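Local structure of 4-amino-4-deoxy-L-arabinose transferase or related glycosyltransferases of PMT family (Cupriavidus metallidurans, 5EZM) at residues Tyr547-Val559 with Val566-Gln578. The protein probably transfers 4-amino-4-deoxy-L-arabinose to lipid A, as a zinc-binding integral membrane glycosyltransferase of the GT-C fold. Sequence-based numbering, arbitrary orientation.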
loop_
_atom_site.group_PDB
_atom_site.type_symbol
_atom_site.label_atom_id
_atom_site.label_comp_id
_atom_site.label_asym_id
_atom_site.label_seq_id
_atom_site.Cartn_x
_atom_site.Cartn_y
_atom_site.Cartn_z
ATOM N N TYR A 547 -7.304 27.201 -15.714
ATOM C CA TYR A 547 -8.176 28.354 -15.514
ATOM C C TYR A 547 -7.692 29.553 -16.315
ATOM O O TYR A 547 -8.495 30.268 -16.922
ATOM C CB TYR A 547 -8.258 28.711 -14.028
ATOM C CG TYR A 547 -9.094 29.944 -13.752
ATOM C CD1 TYR A 547 -10.463 29.842 -13.541
ATOM C CD2 TYR A 547 -8.518 31.213 -13.710
ATOM C CE1 TYR A 547 -11.237 30.964 -13.297
ATOM C CE2 TYR A 547 -9.282 32.341 -13.467
ATOM C CZ TYR A 547 -10.642 32.210 -13.259
ATOM O OH TYR A 547 -11.417 33.322 -13.014
ATOM N N LEU A 548 -6.380 29.800 -16.315
ATOM C CA LEU A 548 -5.851 30.925 -17.078
ATOM C C LEU A 548 -5.951 30.677 -18.578
ATOM O O LEU A 548 -6.067 31.629 -19.359
ATOM C CB LEU A 548 -4.404 31.197 -16.671
ATOM C CG LEU A 548 -3.779 32.470 -17.237
ATOM C CD1 LEU A 548 -4.705 33.649 -17.008
ATOM C CD2 LEU A 548 -2.418 32.722 -16.609
ATOM N N ALA A 549 -5.917 29.409 -18.996
ATOM C CA ALA A 549 -6.063 29.094 -20.412
ATOM C C ALA A 549 -7.505 29.270 -20.877
ATOM O O ALA A 549 -7.750 29.689 -22.013
ATOM C CB ALA A 549 -5.576 27.670 -20.679
ATOM N N LEU A 550 -8.472 28.958 -20.013
ATOM C CA LEU A 550 -9.886 29.078 -20.346
ATOM C C LEU A 550 -10.470 30.440 -20.000
ATOM O O LEU A 550 -11.616 30.716 -20.376
ATOM C CB LEU A 550 -10.699 27.996 -19.625
ATOM C CG LEU A 550 -10.867 26.618 -20.269
ATOM C CD1 LEU A 550 -9.555 25.858 -20.328
ATOM C CD2 LEU A 550 -11.912 25.815 -19.513
ATOM N N ALA A 551 -9.723 31.289 -19.299
ATOM C CA ALA A 551 -10.286 32.553 -18.827
ATOM C C ALA A 551 -10.701 33.478 -19.963
ATOM O O ALA A 551 -11.807 34.041 -19.890
ATOM C CB ALA A 551 -9.296 33.235 -17.876
ATOM N N PRO A 552 -9.901 33.693 -21.017
ATOM C CA PRO A 552 -10.380 34.537 -22.123
ATOM C C PRO A 552 -11.516 33.918 -22.919
ATOM O O PRO A 552 -12.173 34.638 -23.682
ATOM C CB PRO A 552 -9.131 34.723 -22.992
ATOM C CG PRO A 552 -8.270 33.566 -22.668
ATOM C CD PRO A 552 -8.497 33.287 -21.220
ATOM N N THR A 553 -11.778 32.621 -22.757
ATOM C CA THR A 553 -12.809 31.930 -23.525
ATOM C C THR A 553 -14.176 32.019 -22.850
ATOM O O THR A 553 -15.143 32.498 -23.450
ATOM C CB THR A 553 -12.410 30.464 -23.731
ATOM O OG1 THR A 553 -11.200 30.403 -24.497
ATOM C CG2 THR A 553 -13.513 29.700 -24.453
ATOM N N LEU A 554 -14.273 31.555 -21.607
ATOM C CA LEU A 554 -15.532 31.560 -20.879
ATOM C C LEU A 554 -15.334 32.187 -19.509
ATOM O O LEU A 554 -14.329 31.936 -18.838
ATOM C CB LEU A 554 -16.108 30.136 -20.744
ATOM C CG LEU A 554 -15.206 28.984 -20.297
ATOM C CD1 LEU A 554 -15.154 28.879 -18.794
ATOM C CD2 LEU A 554 -15.693 27.680 -20.885
ATOM N N SER A 555 -16.296 33.016 -19.109
ATOM C CA SER A 555 -16.262 33.646 -17.798
ATOM C C SER A 555 -16.768 32.664 -16.752
ATOM O O SER A 555 -17.810 32.024 -16.935
ATOM C CB SER A 555 -17.104 34.922 -17.788
ATOM O OG SER A 555 -18.481 34.637 -17.950
ATOM N N MET A 556 -16.022 32.541 -15.658
ATOM C CA MET A 556 -16.330 31.591 -14.604
ATOM C C MET A 556 -16.080 32.242 -13.254
ATOM O O MET A 556 -15.125 33.007 -13.092
ATOM C CB MET A 556 -15.489 30.320 -14.753
ATOM C CG MET A 556 -14.131 30.573 -15.371
ATOM S SD MET A 556 -13.284 29.072 -15.893
ATOM C CE MET A 556 -11.894 29.794 -16.762
ATOM N N TYR A 557 -16.945 31.933 -12.293
ATOM C CA TYR A 557 -16.893 32.521 -10.963
ATOM C C TYR A 557 -16.259 31.529 -9.998
ATOM O O TYR A 557 -16.699 30.377 -9.905
ATOM C CB TYR A 557 -18.296 32.920 -10.506
ATOM C CG TYR A 557 -18.981 33.837 -11.498
ATOM C CD1 TYR A 557 -18.877 35.218 -11.386
ATOM C CD2 TYR A 557 -19.708 33.319 -12.564
ATOM C CE1 TYR A 557 -19.489 36.055 -12.298
ATOM C CE2 TYR A 557 -20.320 34.149 -13.481
ATOM C CZ TYR A 557 -20.209 35.514 -13.343
ATOM O OH TYR A 557 -20.820 36.341 -14.256
ATOM N N VAL A 558 -15.224 31.975 -9.294
ATOM C CA VAL A 558 -14.391 31.082 -8.495
ATOM C C VAL A 558 -15.121 30.708 -7.211
ATOM O O VAL A 558 -15.496 31.580 -6.420
ATOM C CB VAL A 558 -13.035 31.729 -8.183
ATOM C CG1 VAL A 558 -12.132 30.735 -7.488
ATOM C CG2 VAL A 558 -12.392 32.261 -9.458
ATOM N N VAL A 559 -15.312 29.410 -6.994
ATOM C CA VAL A 559 -15.918 28.929 -5.756
ATOM C C VAL A 559 -14.868 28.720 -4.676
ATOM O O VAL A 559 -15.032 29.173 -3.541
ATOM C CB VAL A 559 -16.718 27.634 -6.013
ATOM C CG1 VAL A 559 -17.448 27.209 -4.746
ATOM C CG2 VAL A 559 -17.694 27.826 -7.159
ATOM N N VAL A 566 -8.370 24.930 -8.854
ATOM C CA VAL A 566 -9.341 26.016 -8.874
ATOM C C VAL A 566 -10.705 25.391 -9.129
ATOM O O VAL A 566 -10.851 24.558 -10.036
ATOM C CB VAL A 566 -9.009 27.060 -9.958
ATOM C CG1 VAL A 566 -9.977 28.234 -9.887
ATOM C CG2 VAL A 566 -7.570 27.529 -9.832
ATOM N N VAL A 567 -11.692 25.778 -8.325
ATOM C CA VAL A 567 -13.044 25.238 -8.401
ATOM C C VAL A 567 -13.994 26.390 -8.683
ATOM O O VAL A 567 -14.104 27.325 -7.874
ATOM C CB VAL A 567 -13.445 24.502 -7.114
ATOM C CG1 VAL A 567 -14.843 23.916 -7.259
ATOM C CG2 VAL A 567 -12.429 23.415 -6.789
ATOM N N VAL A 568 -14.693 26.312 -9.817
ATOM C CA VAL A 568 -15.488 27.415 -10.337
ATOM C C VAL A 568 -16.921 26.948 -10.573
ATOM O O VAL A 568 -17.230 25.756 -10.533
ATOM C CB VAL A 568 -14.893 27.985 -11.639
ATOM C CG1 VAL A 568 -13.460 28.441 -11.412
ATOM C CG2 VAL A 568 -14.949 26.939 -12.738
ATOM N N ALA A 569 -17.796 27.921 -10.825
ATOM C CA ALA A 569 -19.179 27.675 -11.211
ATOM C C ALA A 569 -19.530 28.562 -12.402
ATOM O O ALA A 569 -18.865 29.566 -12.669
ATOM C CB ALA A 569 -20.149 27.937 -10.053
ATOM N N ASN A 570 -20.575 28.170 -13.132
ATOM C CA ASN A 570 -21.005 28.912 -14.313
ATOM C C ASN A 570 -22.151 29.872 -14.030
ATOM O O ASN A 570 -22.625 30.537 -14.956
ATOM C CB ASN A 570 -21.401 27.954 -15.445
ATOM C CG ASN A 570 -22.537 27.029 -15.068
ATOM O OD1 ASN A 570 -22.904 26.913 -13.897
ATOM N ND2 ASN A 570 -23.092 26.348 -16.066
ATOM N N VAL A 571 -22.606 29.959 -12.784
ATOM C CA VAL A 571 -23.574 30.962 -12.365
ATOM C C VAL A 571 -23.010 31.680 -11.145
ATOM O O VAL A 571 -22.384 31.057 -10.281
ATOM C CB VAL A 571 -24.956 30.343 -12.067
ATOM C CG1 VAL A 571 -25.531 29.712 -13.324
ATOM C CG2 VAL A 571 -24.857 29.313 -10.970
ATOM N N ALA A 572 -23.214 32.997 -11.088
ATOM C CA ALA A 572 -22.592 33.791 -10.033
ATOM C C ALA A 572 -23.128 33.430 -8.653
ATOM O O ALA A 572 -22.419 33.595 -7.653
ATOM C CB ALA A 572 -22.795 35.280 -10.311
ATOM N N SER A 573 -24.362 32.929 -8.573
ATOM C CA SER A 573 -24.981 32.627 -7.287
ATOM C C SER A 573 -24.397 31.390 -6.610
ATOM O O SER A 573 -24.779 31.094 -5.471
ATOM C CB SER A 573 -26.490 32.460 -7.467
ATOM O OG SER A 573 -26.779 31.514 -8.480
ATOM N N LEU A 574 -23.491 30.661 -7.259
ATOM C CA LEU A 574 -22.848 29.504 -6.651
ATOM C C LEU A 574 -21.441 29.814 -6.151
ATOM O O LEU A 574 -20.638 28.891 -5.965
ATOM C CB LEU A 574 -22.814 28.335 -7.636
ATOM C CG LEU A 574 -24.141 27.627 -7.924
ATOM C CD1 LEU A 574 -23.940 26.499 -8.919
ATOM C CD2 LEU A 574 -24.765 27.105 -6.642
ATOM N N ALA A 575 -21.126 31.088 -5.925
ATOM C CA ALA A 575 -19.797 31.482 -5.484
ATOM C C ALA A 575 -19.905 32.757 -4.657
ATOM O O ALA A 575 -20.959 33.394 -4.596
ATOM C CB ALA A 575 -18.852 31.677 -6.675
ATOM N N GLY A 576 -18.797 33.122 -4.012
ATOM C CA GLY A 576 -18.727 34.353 -3.263
ATOM C C GLY A 576 -18.737 35.564 -4.175
ATOM O O GLY A 576 -18.542 35.450 -5.390
ATOM N N PRO A 577 -18.969 36.747 -3.609
ATOM C CA PRO A 577 -19.023 37.960 -4.439
ATOM C C PRO A 577 -17.693 38.227 -5.130
ATOM O O PRO A 577 -16.622 38.108 -4.530
ATOM C CB PRO A 577 -19.377 39.065 -3.434
ATOM C CG PRO A 577 -19.046 38.500 -2.086
ATOM C CD PRO A 577 -19.268 37.025 -2.194
ATOM N N GLN A 578 -17.770 38.573 -6.414
ATOM C CA GLN A 578 -16.581 38.787 -7.238
ATOM C C GLN A 578 -16.765 39.948 -8.216
ATOM O O GLN A 578 -17.881 40.367 -8.523
ATOM C CB GLN A 578 -16.233 37.517 -8.016
ATOM C CG GLN A 578 -16.053 36.283 -7.157
ATOM C CD GLN A 578 -16.082 35.009 -7.962
ATOM O OE1 GLN A 578 -15.840 35.020 -9.169
ATOM N NE2 GLN A 578 -16.385 33.900 -7.302
ATOM O OXT GLN A 578 -15.792 40.493 -8.737
#
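The Y557 ring carries A572 on one face. The methyl CB of A572 lies 3.9 Å from the ring centroid and 8° off the ring normal, a CH-pi contact. The motif is an antiparallel beta hairpin, strands 557-561 and 566-569, at the edge of a mixed sheet in the C-terminal domain. At the ring edge lie A569 O and Q578 OE1. Having CG anti to its own carbonyl carbon (chi1 -55°) puts the ring against A572, at the start of the short 3-10 segment 572-573. The Q578 amide is tilted against the ring. Y557 and A569 form a hydrogen-bonded pair: Y557 N to A569 O is 3.1 Å, and A569 N returns to Y557 O at 2.8 Å. V559 N continues the ladder to V567 O. Strand 566-569 is bonded on its other side to strand 539-542. With an alanine in place of Y557, A572 would probably lose its aromatic cover and the C-terminal tail be held less firmly against the hairpin. V558 and V568 face the side where Y547 packs. CG1 of V568 meets Y547 CE1 at 3.9 Å, and its CB meets M556 CB. W532 of helix 525-534 also touches M556 and V568. Beyond A569, N570 turns its amide to the backbone of A538, W532 and Q536. V559 CG2 touches A569 CB, 3.8 Å away, and also A575 CB. The tail then curls back along the outer strand, where V558 N gives a weak hydrogen bond to Q578 OE1, 3.1 Å long and bent to 145°.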